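Local coordinates for protein protease Do-like 8, chloroplastic (Arabidopsis thaliana, PDB 4IC6) that probably works as a serine protease of the HtrA/Deg type in the chloroplast thylakoid, joining a trypsin-like protease unit to a PDZ domain, at residues F35-F46 and I159-L169. The protein carries 1 engineered substitution. Sequence-based numbering, arbitrary orientation.
Sequences FEKNTYSVVNIF and IGNPFGFDHTL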
ATOM      1  N   PHE A  35      12.864 -36.387   3.232  1.00 33.11           N
ATOM      2  CA  PHE A  35      13.524 -35.175   2.762  1.00 34.62           C
ATOM      3  C   PHE A  35      14.953 -35.460   2.313  1.00 36.74           C
ATOM      4  O   PHE A  35      15.332 -35.133   1.196  1.00 35.20           O
ATOM      5  CB  PHE A  35      13.542 -34.102   3.851  1.00 36.26           C
ATOM      6  CG  PHE A  35      14.386 -32.905   3.502  1.00 37.51           C
ATOM      7  CD1 PHE A  35      13.900 -31.916   2.662  1.00 38.04           C
ATOM      8  CD2 PHE A  35      15.658 -32.766   4.021  1.00 38.85           C
ATOM      9  CE1 PHE A  35      14.689 -30.795   2.344  1.00 36.08           C
ATOM     10  CE2 PHE A  35      16.450 -31.661   3.707  1.00 41.57           C
ATOM     11  CZ  PHE A  35      15.962 -30.676   2.868  1.00 40.53           C
ATOM     12  N   GLU A  36      15.751 -36.049   3.194  1.00 39.64           N
ATOM     13  CA  GLU A  36      17.154 -36.288   2.883  1.00 39.59           C
ATOM     14  C   GLU A  36      17.271 -37.140   1.629  1.00 41.03           C
ATOM     15  O   GLU A  36      18.070 -36.848   0.732  1.00 43.20           O
ATOM     16  CB  GLU A  36      17.853 -36.959   4.057  1.00 42.10           C
ATOM     17  N   LYS A  37      16.464 -38.197   1.576  1.00 41.85           N
ATOM     18  CA  LYS A  37      16.439 -39.105   0.437  1.00 44.22           C
ATOM     19  C   LYS A  37      16.137 -38.353  -0.861  1.00 44.73           C
ATOM     20  O   LYS A  37      16.724 -38.637  -1.911  1.00 47.25           O
ATOM     21  CB  LYS A  37      15.397 -40.197   0.682  1.00 50.46           C
ATOM     22  CG  LYS A  37      15.188 -41.147  -0.469  1.00 58.30           C
ATOM     23  CD  LYS A  37      14.281 -42.302  -0.051  1.00 62.83           C
ATOM     24  CE  LYS A  37      14.040 -43.262  -1.208  1.00 66.08           C
ATOM     25  NZ  LYS A  37      13.474 -42.548  -2.385  1.00 66.94           N
ATOM     26  N   ASN A  38      15.238 -37.374  -0.792  1.00 41.63           N
ATOM     27  CA  ASN A  38      14.791 -36.679  -2.005  1.00 38.86           C
ATOM     28  C   ASN A  38      15.556 -35.412  -2.395  1.00 37.78           C
ATOM     29  O   ASN A  38      15.364 -34.874  -3.488  1.00 38.98           O
ATOM     30  CB  ASN A  38      13.281 -36.435  -1.960  1.00 36.76           C
ATOM     31  CG  ASN A  38      12.498 -37.710  -2.189  1.00 41.27           C
ATOM     32  OD1 ASN A  38      12.322 -38.145  -3.329  1.00 46.62           O
ATOM     33  ND2 ASN A  38      12.063 -38.344  -1.104  1.00 36.29           N
ATOM     34  N   THR A  39      16.430 -34.938  -1.510  1.00 38.47           N
ATOM     35  CA  THR A  39      17.274 -33.800  -1.854  1.00 40.21           C
ATOM     36  C   THR A  39      17.936 -34.016  -3.214  1.00 40.84           C
ATOM     37  O   THR A  39      17.982 -33.105  -4.042  1.00 41.16           O
ATOM     38  CB  THR A  39      18.354 -33.538  -0.789  1.00 41.87           C
ATOM     39  OG1 THR A  39      18.999 -34.771  -0.469  1.00 39.38           O
ATOM     40  CG2 THR A  39      17.732 -32.957   0.480  1.00 43.47           C
ATOM     41  N   TYR A  40      18.430 -35.228  -3.458  1.00 41.52           N
ATOM     42  CA  TYR A  40      19.197 -35.503  -4.690  1.00 43.01           C
ATOM     43  C   TYR A  40      18.430 -35.295  -5.984  1.00 41.26           C
ATOM     44  O   TYR A  40      19.021 -34.980  -7.019  1.00 40.52           O
ATOM     45  CB  TYR A  40      19.775 -36.919  -4.661  1.00 43.85           C
ATOM     46  CG  TYR A  40      20.599 -37.128  -3.432  1.00 47.06           C
ATOM     47  CD1 TYR A  40      20.022 -37.608  -2.272  1.00 47.26           C
ATOM     48  CD2 TYR A  40      21.942 -36.797  -3.415  1.00 47.03           C
ATOM     49  CE1 TYR A  40      20.766 -37.774  -1.129  1.00 50.98           C
ATOM     50  CE2 TYR A  40      22.695 -36.958  -2.277  1.00 49.91           C
ATOM     51  CZ  TYR A  40      22.102 -37.453  -1.137  1.00 52.53           C
ATOM     52  OH  TYR A  40      22.845 -37.621   0.005  1.00 56.35           O
ATOM     53  N   SER A  41      17.117 -35.482  -5.925  1.00 40.52           N
ATOM     54  CA  SER A  41      16.271 -35.380  -7.105  1.00 38.72           C
ATOM     55  C   SER A  41      15.801 -33.953  -7.350  1.00 40.76           C
ATOM     56  O   SER A  41      15.178 -33.651  -8.373  1.00 37.95           O
ATOM     57  CB  SER A  41      15.042 -36.267  -6.943  1.00 38.09           C
ATOM     58  OG  SER A  41      15.400 -37.602  -6.655  1.00 42.26           O
ATOM     59  N   VAL A  42      16.055 -33.084  -6.384  1.00 43.19           N
ATOM     60  CA  VAL A  42      15.586 -31.709  -6.464  1.00 38.79           C
ATOM     61  C   VAL A  42      16.762 -30.803  -6.827  1.00 37.20           C
ATOM     62  O   VAL A  42      17.682 -30.592  -6.022  1.00 34.26           O
ATOM     63  CB  VAL A  42      14.921 -31.265  -5.158  1.00 37.32           C
ATOM     64  CG1 VAL A  42      14.344 -29.869  -5.328  1.00 38.30           C
ATOM     65  CG2 VAL A  42      13.803 -32.238  -4.773  1.00 37.17           C
ATOM     66  N   VAL A  43      16.739 -30.297  -8.055  1.00 35.27           N
ATOM     67  CA  VAL A  43      17.858 -29.509  -8.565  1.00 38.69           C
ATOM     68  C   VAL A  43      17.591 -28.022  -8.409  1.00 37.60           C
ATOM     69  O   VAL A  43      16.467 -27.608  -8.120  1.00 34.94           O
ATOM     70  CB  VAL A  43      18.169 -29.808 -10.052  1.00 38.73           C
ATOM     71  CG1 VAL A  43      18.482 -31.278 -10.256  1.00 40.10           C
ATOM     72  CG2 VAL A  43      17.016 -29.371 -10.954  1.00 40.10           C
ATOM     73  N   ASN A  44      18.639 -27.230  -8.591  1.00 34.98           N
ATOM     74  CA  ASN A  44      18.526 -25.778  -8.628  1.00 37.51           C
ATOM     75  C   ASN A  44      18.692 -25.256 -10.059  1.00 40.55           C
ATOM     76  O   ASN A  44      19.596 -25.678 -10.785  1.00 43.66           O
ATOM     77  CB  ASN A  44      19.566 -25.138  -7.696  1.00 39.23           C
ATOM     78  CG  ASN A  44      19.758 -23.666  -7.964  1.00 39.36           C
ATOM     79  OD1 ASN A  44      18.911 -22.836  -7.617  1.00 42.50           O
ATOM     80  ND2 ASN A  44      20.883 -23.327  -8.579  1.00 37.33           N
ATOM     81  N   ILE A  45      17.810 -24.343 -10.459  1.00 41.13           N
ATOM     82  CA  ILE A  45      17.860 -23.758 -11.796  1.00 40.77           C
ATOM     83  C   ILE A  45      17.962 -22.234 -11.726  1.00 41.83           C
ATOM     84  O   ILE A  45      17.091 -21.568 -11.145  1.00 40.49           O
ATOM     85  CB  ILE A  45      16.589 -24.116 -12.613  1.00 48.08           C
ATOM     86  CG1 ILE A  45      16.439 -25.633 -12.733  1.00 48.54           C
ATOM     87  CG2 ILE A  45      16.626 -23.449 -13.989  1.00 46.76           C
ATOM     88  CD1 ILE A  45      15.078 -26.098 -13.240  1.00 44.62           C
ATOM     89  N   PHE A  46      19.036 -21.693 -12.297  1.00 42.96           N
ATOM     90  CA  PHE A  46      19.167 -20.258 -12.515  1.00 45.41           C
ATOM     91  C   PHE A  46      18.953 -19.926 -13.995  1.00 46.52           C
ATOM     92  O   PHE A  46      19.623 -20.488 -14.861  1.00 49.09           O
ATOM     93  CB  PHE A  46      20.538 -19.744 -12.047  1.00 48.10           C
ATOM     94  CG  PHE A  46      20.698 -19.710 -10.545  1.00 51.86           C
ATOM     95  CD1 PHE A  46      19.906 -18.876  -9.766  1.00 53.08           C
ATOM     96  CD2 PHE A  46      21.643 -20.504  -9.912  1.00 50.52           C
ATOM     97  CE1 PHE A  46      20.052 -18.838  -8.383  1.00 50.52           C
ATOM     98  CE2 PHE A  46      21.799 -20.466  -8.531  1.00 51.23           C
ATOM     99  CZ  PHE A  46      21.001 -19.634  -7.769  1.00 50.16           C
ATOM    100  N   ILE A 159       9.495 -29.568  -1.407  1.00 29.29           N
ATOM    101  CA  ILE A 159      10.947 -29.467  -1.315  1.00 28.05           C
ATOM    102  C   ILE A 159      11.432 -28.471  -2.368  1.00 30.55           C
ATOM    103  O   ILE A 159      10.906 -28.423  -3.480  1.00 31.20           O
ATOM    104  CB  ILE A 159      11.620 -30.859  -1.496  1.00 30.68           C
ATOM    105  CG1 ILE A 159      11.071 -31.845  -0.459  1.00 32.89           C
ATOM    106  CG2 ILE A 159      13.141 -30.766  -1.417  1.00 28.45           C
ATOM    107  CD1 ILE A 159      11.767 -33.195  -0.421  1.00 37.15           C
ATOM    108  N   GLY A 160      12.417 -27.658  -2.001  1.00 30.67           N
ATOM    109  CA  GLY A 160      13.052 -26.748  -2.936  1.00 26.03           C
ATOM    110  C   GLY A 160      14.565 -26.807  -2.866  1.00 31.00           C
ATOM    111  O   GLY A 160      15.147 -27.279  -1.893  1.00 33.09           O
ATOM    112  N   ASN A 161      15.208 -26.335  -3.923  1.00 32.84           N
ATOM    113  CA  ASN A 161      16.650 -26.132  -3.929  1.00 33.56           C
ATOM    114  C   ASN A 161      16.807 -24.800  -4.636  1.00 34.85           C
ATOM    115  O   ASN A 161      17.127 -24.751  -5.822  1.00 37.80           O
ATOM    116  CB  ASN A 161      17.327 -27.271  -4.686  1.00 36.34           C
ATOM    117  CG  ASN A 161      18.829 -27.083  -4.840  1.00 40.47           C
ATOM    118  OD1 ASN A 161      19.418 -26.099  -4.364  1.00 38.31           O
ATOM    119  ND2 ASN A 161      19.465 -28.042  -5.510  1.00 44.77           N
ATOM    120  N   PRO A 162      16.506 -23.707  -3.922  1.00 35.42           N
ATOM    121  CA  PRO A 162      16.309 -22.420  -4.601  1.00 35.64           C
ATOM    122  C   PRO A 162      17.598 -21.710  -4.999  1.00 38.72           C
ATOM    123  O   PRO A 162      17.561 -20.911  -5.939  1.00 38.90           O
ATOM    124  CB  PRO A 162      15.552 -21.587  -3.563  1.00 36.71           C
ATOM    125  CG  PRO A 162      15.969 -22.194  -2.216  1.00 38.09           C
ATOM    126  CD  PRO A 162      16.109 -23.667  -2.497  1.00 39.25           C
ATOM    127  N   PHE A 163      18.705 -21.986  -4.319  1.00 40.62           N
ATOM    128  CA  PHE A 163      19.956 -21.276  -4.633  1.00 44.62           C
ATOM    129  C   PHE A 163      21.145 -22.170  -4.974  1.00 43.92           C
ATOM    130  O   PHE A 163      22.233 -21.677  -5.296  1.00 41.98           O
ATOM    131  CB  PHE A 163      20.313 -20.302  -3.509  1.00 45.10           C
ATOM    132  CG  PHE A 163      19.187 -19.373  -3.150  1.00 48.68           C
ATOM    133  CD1 PHE A 163      18.690 -18.477  -4.086  1.00 49.65           C
ATOM    134  CD2 PHE A 163      18.619 -19.398  -1.883  1.00 48.11           C
ATOM    135  CE1 PHE A 163      17.647 -17.617  -3.764  1.00 51.03           C
ATOM    136  CE2 PHE A 163      17.584 -18.537  -1.555  1.00 49.29           C
ATOM    137  CZ  PHE A 163      17.100 -17.643  -2.501  1.00 48.80           C
ATOM    138  N   GLY A 164      20.946 -23.478  -4.930  1.00 42.94           N
ATOM    139  CA  GLY A 164      21.992 -24.386  -5.352  1.00 44.75           C
ATOM    140  C   GLY A 164      23.030 -24.657  -4.286  1.00 46.39           C
ATOM    141  O   GLY A 164      24.087 -25.208  -4.586  1.00 45.74           O
ATOM    142  N   PHE A 165      22.748 -24.285  -3.038  1.00 42.83           N
ATOM    143  CA  PHE A 165      23.693 -24.603  -1.972  1.00 44.91           C
ATOM    144  C   PHE A 165      23.067 -25.389  -0.814  1.00 42.01           C
ATOM    145  O   PHE A 165      23.768 -25.871   0.066  1.00 41.49           O
ATOM    146  CB  PHE A 165      24.420 -23.347  -1.479  1.00 50.19           C
ATOM    147  CG  PHE A 165      23.533 -22.372  -0.767  1.00 50.75           C
ATOM    148  CD1 PHE A 165      23.256 -22.520   0.583  1.00 53.40           C
ATOM    149  CD2 PHE A 165      22.976 -21.301  -1.446  1.00 52.34           C
ATOM    150  CE1 PHE A 165      22.434 -21.621   1.244  1.00 52.57           C
ATOM    151  CE2 PHE A 165      22.156 -20.394  -0.789  1.00 48.62           C
ATOM    152  CZ  PHE A 165      21.889 -20.556   0.558  1.00 51.26           C
ATOM    153  N   ASP A 166      21.746 -25.533  -0.815  1.00 37.04           N
ATOM    154  CA  ASP A 166      21.098 -26.370   0.187  1.00 38.43           C
ATOM    155  C   ASP A 166      19.699 -26.745  -0.281  1.00 40.58           C
ATOM    156  O   ASP A 166      19.371 -26.575  -1.455  1.00 42.19           O
ATOM    157  CB  ASP A 166      21.021 -25.641   1.526  1.00 43.05           C
ATOM    158  CG  ASP A 166      20.073 -24.457   1.490  1.00 42.77           C
ATOM    159  OD1 ASP A 166      19.373 -24.283   0.459  1.00 37.25           O
ATOM    160  OD2 ASP A 166      20.014 -23.708   2.498  1.00 40.84           O
ATOM    161  N   HIS A 167      18.868 -27.242   0.637  1.00 37.19           N
ATOM    162  CA  HIS A 167      17.478 -27.539   0.308  1.00 36.15           C
ATOM    163  C   HIS A 167      16.528 -27.011   1.374  1.00 35.90           C
ATOM    164  O   HIS A 167      16.930 -26.782   2.521  1.00 35.55           O
ATOM    165  CB  HIS A 167      17.272 -29.047   0.103  1.00 36.38           C
ATOM    166  CG  HIS A 167      17.829 -29.561  -1.187  1.00 41.63           C
ATOM    167  ND1 HIS A 167      19.185 -29.708  -1.410  1.00 44.57           N
ATOM    168  CD2 HIS A 167      17.215 -29.948  -2.329  1.00 38.20           C
ATOM    169  CE1 HIS A 167      19.379 -30.169  -2.632  1.00 43.37           C
ATOM    170  NE2 HIS A 167      18.202 -30.324  -3.211  1.00 41.15           N
ATOM    171  N   THR A 168      15.267 -26.834   0.989  1.00 33.00           N
ATOM    172  CA  THR A 168      14.238 -26.310   1.886  1.00 31.46           C
ATOM    173  C   THR A 168      13.108 -27.295   1.992  1.00 29.44           C
ATOM    174  O   THR A 168      12.899 -28.091   1.089  1.00 28.24           O
ATOM    175  CB  THR A 168      13.629 -25.001   1.346  1.00 29.76           C
ATOM    176  OG1 THR A 168      12.994 -25.259   0.086  1.00 31.04           O
ATOM    177  CG2 THR A 168      14.712 -23.957   1.123  1.00 34.52           C
ATOM    178  N   LEU A 169      12.338 -27.217   3.072  1.00 27.21           N
ATOM    179  CA  LEU A 169      11.173 -28.087   3.195  1.00 29.24           C
ATOM    180  C   LEU A 169      10.041 -27.315   3.825  1.00 30.98           C
ATOM    181  O   LEU A 169      10.263 -26.533   4.748  1.00 31.11           O
ATOM    182  CB  LEU A 169      11.501 -29.257   4.112  1.00 30.23           C
ATOM    183  CG  LEU A 169      10.337 -30.168   4.509  1.00 30.58           C
ATOM    184  CD1 LEU A 169       9.832 -30.885   3.277  1.00 30.73           C
ATOM    185  CD2 LEU A 169      10.804 -31.167   5.548  1.00 26.95           C
TER
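H167 stands as a flat plug in the bend between helix 26-39 and strand 42-47, a worked example of an imidazole filling a hollow and holding a carbonyl at once. CB of T39 sits squarely over one face, 3.9 Å from the centroid of the H167 ring, a CH-pi contact; CG of N161 lies over the opposite face. At the edge, NE2 of H167 hydrogen-bonds V42 O (2.9 Å), almost in the ring plane, and N161 ND2 grips the same oxygen at 3.2 Å. The first torsion of N161 (chi1 175°) swings CG away from its own nitrogen, bringing the amide to strand 42-47; ND2 also hydrogen-bonds Q111 OE1. Without the imidazole, as with an alanine here, V42 O would probably lose one of these two donors and a gap open between T39 and N161.

The F35 ring wedges between CD1 of I159 and CB of L169, with T39 CG2 over the I159 side, CZ 3.5 Å from H167 CB and T168 O at its edge. V42 CG2 meets I159 CG2 at 3.7 Å. G164, lacking a side chain, leaves room for N44, and the edge of the F46 ring meets F163 O (CZ to O 3.4 Å).

The contact joins the two barrels of the trypsin-like fold: L105 of strand 98-105 backs T39 and H167, P207 and L209 of strand 207-210 flank I159, and the second subunit packs against L169.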